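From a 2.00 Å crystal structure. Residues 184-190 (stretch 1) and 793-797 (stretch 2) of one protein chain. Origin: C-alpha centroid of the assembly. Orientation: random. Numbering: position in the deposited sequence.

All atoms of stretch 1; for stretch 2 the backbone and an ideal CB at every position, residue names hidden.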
ATOM      1  N   VAL A 184      -3.360 -24.074  -1.682  1.00 29.77           N
ATOM      2  CA  VAL A 184      -2.575 -25.260  -1.384  1.00 33.00           C
ATOM      3  C   VAL A 184      -3.554 -26.369  -1.046  1.00 31.49           C
ATOM      4  O   VAL A 184      -4.431 -26.178  -0.206  1.00 32.26           O
ATOM      5  CB  VAL A 184      -1.647 -25.030  -0.187  1.00 29.38           C
ATOM      6  CG1 VAL A 184      -0.762 -26.245   0.039  1.00 32.53           C
ATOM      7  CG2 VAL A 184      -0.799 -23.782  -0.411  1.00 28.91           C
ATOM      8  N   SER A 185      -3.429 -27.514  -1.713  1.00 29.99           N
ATOM      9  CA  SER A 185      -4.285 -28.659  -1.409  1.00 30.15           C
ATOM     10  C   SER A 185      -3.457 -29.846  -0.909  1.00 34.45           C
ATOM     11  O   SER A 185      -2.341 -30.089  -1.387  1.00 31.18           O
ATOM     12  CB  SER A 185      -5.115 -29.076  -2.628  1.00 30.69           C
ATOM     13  OG  SER A 185      -4.391 -29.949  -3.474  1.00 32.02           O
ATOM     14  N   THR A 186      -4.021 -30.575   0.052  1.00 33.52           N
ATOM     15  CA  THR A 186      -3.394 -31.769   0.620  1.00 30.97           C
ATOM     16  C   THR A 186      -3.034 -32.777  -0.469  1.00 30.45           C
ATOM     17  O   THR A 186      -2.054 -33.505  -0.363  1.00 32.04           O
ATOM     18  CB  THR A 186      -4.339 -32.431   1.644  1.00 30.16           C
ATOM     19  OG1 THR A 186      -5.596 -32.729   1.017  1.00 28.40           O
ATOM     20  CG2 THR A 186      -4.591 -31.482   2.814  1.00 32.79           C
ATOM     21  N   LEU A 187      -3.820 -32.786  -1.538  1.00 32.32           N
ATOM     22  CA  LEU A 187      -3.630 -33.750  -2.616  1.00 33.48           C
ATOM     23  C   LEU A 187      -2.544 -33.390  -3.637  1.00 36.55           C
ATOM     24  O   LEU A 187      -1.783 -34.262  -4.077  1.00 33.34           O
ATOM     25  CB  LEU A 187      -4.952 -33.946  -3.350  1.00 32.96           C
ATOM     26  CG  LEU A 187      -5.049 -35.186  -4.223  1.00 33.37           C
ATOM     27  CD1 LEU A 187      -4.593 -36.409  -3.439  1.00 36.01           C
ATOM     28  CD2 LEU A 187      -6.490 -35.351  -4.722  1.00 37.10           C
ATOM     29  N   THR A 188      -2.494 -32.121  -4.035  1.00 33.14           N
ATOM     30  CA  THR A 188      -1.619 -31.703  -5.131  1.00 34.58           C
ATOM     31  C   THR A 188      -0.605 -30.612  -4.767  1.00 36.09           C
ATOM     32  O   THR A 188       0.251 -30.269  -5.585  1.00 36.95           O
ATOM     33  CB  THR A 188      -2.442 -31.218  -6.360  1.00 33.63           C
ATOM     34  OG1 THR A 188      -3.470 -30.316  -5.931  1.00 31.50           O
ATOM     35  CG2 THR A 188      -3.075 -32.395  -7.095  1.00 29.44           C
ATOM     36  N   GLY A 189      -0.708 -30.048  -3.565  1.00 34.18           N
ATOM     37  CA  GLY A 189       0.206 -28.994  -3.145  1.00 32.80           C
ATOM     38  C   GLY A 189      -0.174 -27.633  -3.705  1.00 33.27           C
ATOM     39  O   GLY A 189      -1.343 -27.239  -3.652  1.00 31.90           O
ATOM     40  N   GLY A 190       0.806 -26.908  -4.236  1.00 27.93           N
ATOM     41  CA  GLY A 190       0.559 -25.579  -4.765  1.00 29.26           C
ATOM     42  C   GLY A 190      -0.259 -25.595  -6.045  1.00 32.06           C
ATOM     43  O   GLY A 190      -0.081 -26.468  -6.899  1.00 32.08           O
ATOM     44  N   UNK A 793       6.884 -32.405  -1.498  1.00 32.36           N
ATOM     45  CA  UNK A 793       5.709 -33.138  -1.993  1.00 27.77           C
ATOM     46  C   UNK A 793       4.415 -32.697  -1.307  1.00 27.84           C
ATOM     47  O   UNK A 793       4.464 -32.156  -0.199  1.00 29.35           O
ATOM     48  CB  UNK A 793       5.908 -34.641  -1.790  1.00 27.77           C
ATOM     49  N   UNK A 794       3.265 -32.916  -1.961  1.00 30.70           N
ATOM     50  CA  UNK A 794       1.986 -32.664  -1.287  1.00 31.69           C
ATOM     51  C   UNK A 794       1.822 -33.572  -0.077  1.00 28.92           C
ATOM     52  O   UNK A 794       2.494 -34.605   0.001  1.00 25.72           O
ATOM     53  CB  UNK A 794       0.819 -32.867  -2.255  1.00 31.69           C
ATOM     54  N   UNK A 795       0.958 -33.185   0.856  1.00 23.66           N
ATOM     55  CA  UNK A 795       0.797 -33.936   2.096  1.00 32.05           C
ATOM     56  C   UNK A 795       0.410 -35.397   1.835  1.00 31.56           C
ATOM     57  O   UNK A 795       0.875 -36.303   2.529  1.00 29.61           O
ATOM     58  CB  UNK A 795      -0.259 -33.266   2.977  1.00 32.05           C
ATOM     59  N   UNK A 796      -0.414 -35.621   0.815  1.00 30.99           N
ATOM     60  CA  UNK A 796      -0.896 -36.968   0.523  1.00 31.07           C
ATOM     61  C   UNK A 796       0.203 -37.881   0.003  1.00 31.86           C
ATOM     62  O   UNK A 796       0.093 -39.092   0.119  1.00 36.63           O
ATOM     63  CB  UNK A 796      -2.035 -36.905  -0.497  1.00 31.07           C
ATOM     64  N   UNK A 797       1.251 -37.305  -0.580  1.00 32.38           N
ATOM     65  CA  UNK A 797       2.381 -38.099  -1.073  1.00 34.64           C
ATOM     66  C   UNK A 797       3.368 -38.381   0.057  1.00 36.63           C
ATOM     67  O   UNK A 797       3.858 -39.500   0.212  1.00 41.52           O
ATOM     68  CB  UNK A 797       3.086 -37.377  -2.223  1.00 34.64           C
TER

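Stretch 1 is a hairpin. Its strand ends are tied by backbone hydrogen bonds between Ser185 and Gly189, and the turn between them meets the start of a helix in stretch 2.

Position 793 has its CA-to-CB bond pointing away from stretch 1. Phi is -68° and psi 157°, an extended conformation that most residues can adopt. Nothing in stretch 1 lies within 5.5 Å of the ideal CB, so the contact hardly restricts the choice. The deposited residue is Pro793, whose ring fits this phi and makes no contact with the hairpin.

Position 794 points toward the turn. Its ideal CB lies 3.5 Å from each of Thr186 O, Leu187 O and Gly189 N, so the space around the CB is tight. Gly189 has no side chain; an ideal CB there would lie 3.9 Å from the CB of 794, close but not a clash. A compact residue suits the site: alanine, serine or proline, the last allowed by a phi of -63°. Serine would also suit the start of a helix. The deposited residue is Pro794, at the N-cap position. Its CB packs 3.5 Å from Leu187 O and 3.6 Å from Gly189 N. Its own O accepts a hydrogen bond from the N of position 797 (3.0 Å).

Position 795 begins the helix, with phi -58° and psi -37°. CA-to-CB points toward stretch 1, and the ideal CB is 3.8 Å from Thr186 O. The methyl CG2 of Thr186 offers an apolar neighbour. Leucine, isoleucine, valine or methionine would be reasonable. The deposited residue is Leu795. Its CD2 comes to 4.2 Å from Thr186 CG2. Its N lies 3.3 Å from Thr186 O, but the angle is poor. That N instead donates to a water (3.0 Å to the water O), which in turn donates to Ser185 O (2.5 Å from the water O).

Position 796 also points toward the turn. Its ideal CB is 3.4 Å from Thr186 O and 3.9 Å from Leu187 CD1. A small residue, alanine or serine, fits most simply. The deposited residue is Ala796. Its N donates to Thr186 O (2.9 Å, 152°), the one direct hydrogen bond between the stretches. Its CB makes an apolar contact with Leu187 CD1 at 4.0 Å.

Position 797 points sideways, with no atom of stretch 1 within 5.5 Å of its ideal CB. Many helix-compatible residues would do. The deposited residue is Val797, chi1 t, which touches a crystal neighbour.

Stretch 2 (793-797) PPLAV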
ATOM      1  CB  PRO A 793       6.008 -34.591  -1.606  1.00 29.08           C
ATOM      2  CG  PRO A 793       7.474 -34.652  -1.339  1.00 30.35           C
ATOM      3  CD  PRO A 793       7.850 -33.291  -0.822  1.00 30.38           C
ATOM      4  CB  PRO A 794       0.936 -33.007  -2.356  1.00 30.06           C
ATOM      5  CG  PRO A 794       1.687 -33.691  -3.478  1.00 28.54           C
ATOM      6  CD  PRO A 794       3.102 -33.230  -3.392  1.00 29.21           C
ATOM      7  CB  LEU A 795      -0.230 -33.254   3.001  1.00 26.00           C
ATOM      8  CG  LEU A 795      -0.488 -33.874   4.369  1.00 30.90           C
ATOM      9  CD1 LEU A 795       0.806 -34.041   5.132  1.00 28.03           C
ATOM     10  CD2 LEU A 795      -1.451 -32.990   5.146  1.00 31.91           C
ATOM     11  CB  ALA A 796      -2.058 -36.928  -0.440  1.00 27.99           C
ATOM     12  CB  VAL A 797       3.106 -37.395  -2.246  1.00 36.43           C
ATOM     13  CG1 VAL A 797       4.428 -38.100  -2.585  1.00 36.00           C
ATOM     14  CG2 VAL A 797       2.188 -37.317  -3.477  1.00 33.19           C
TER
HETATM   15  O   HOH W   1      -0.376 -30.600   0.052  1.00 31.06           O
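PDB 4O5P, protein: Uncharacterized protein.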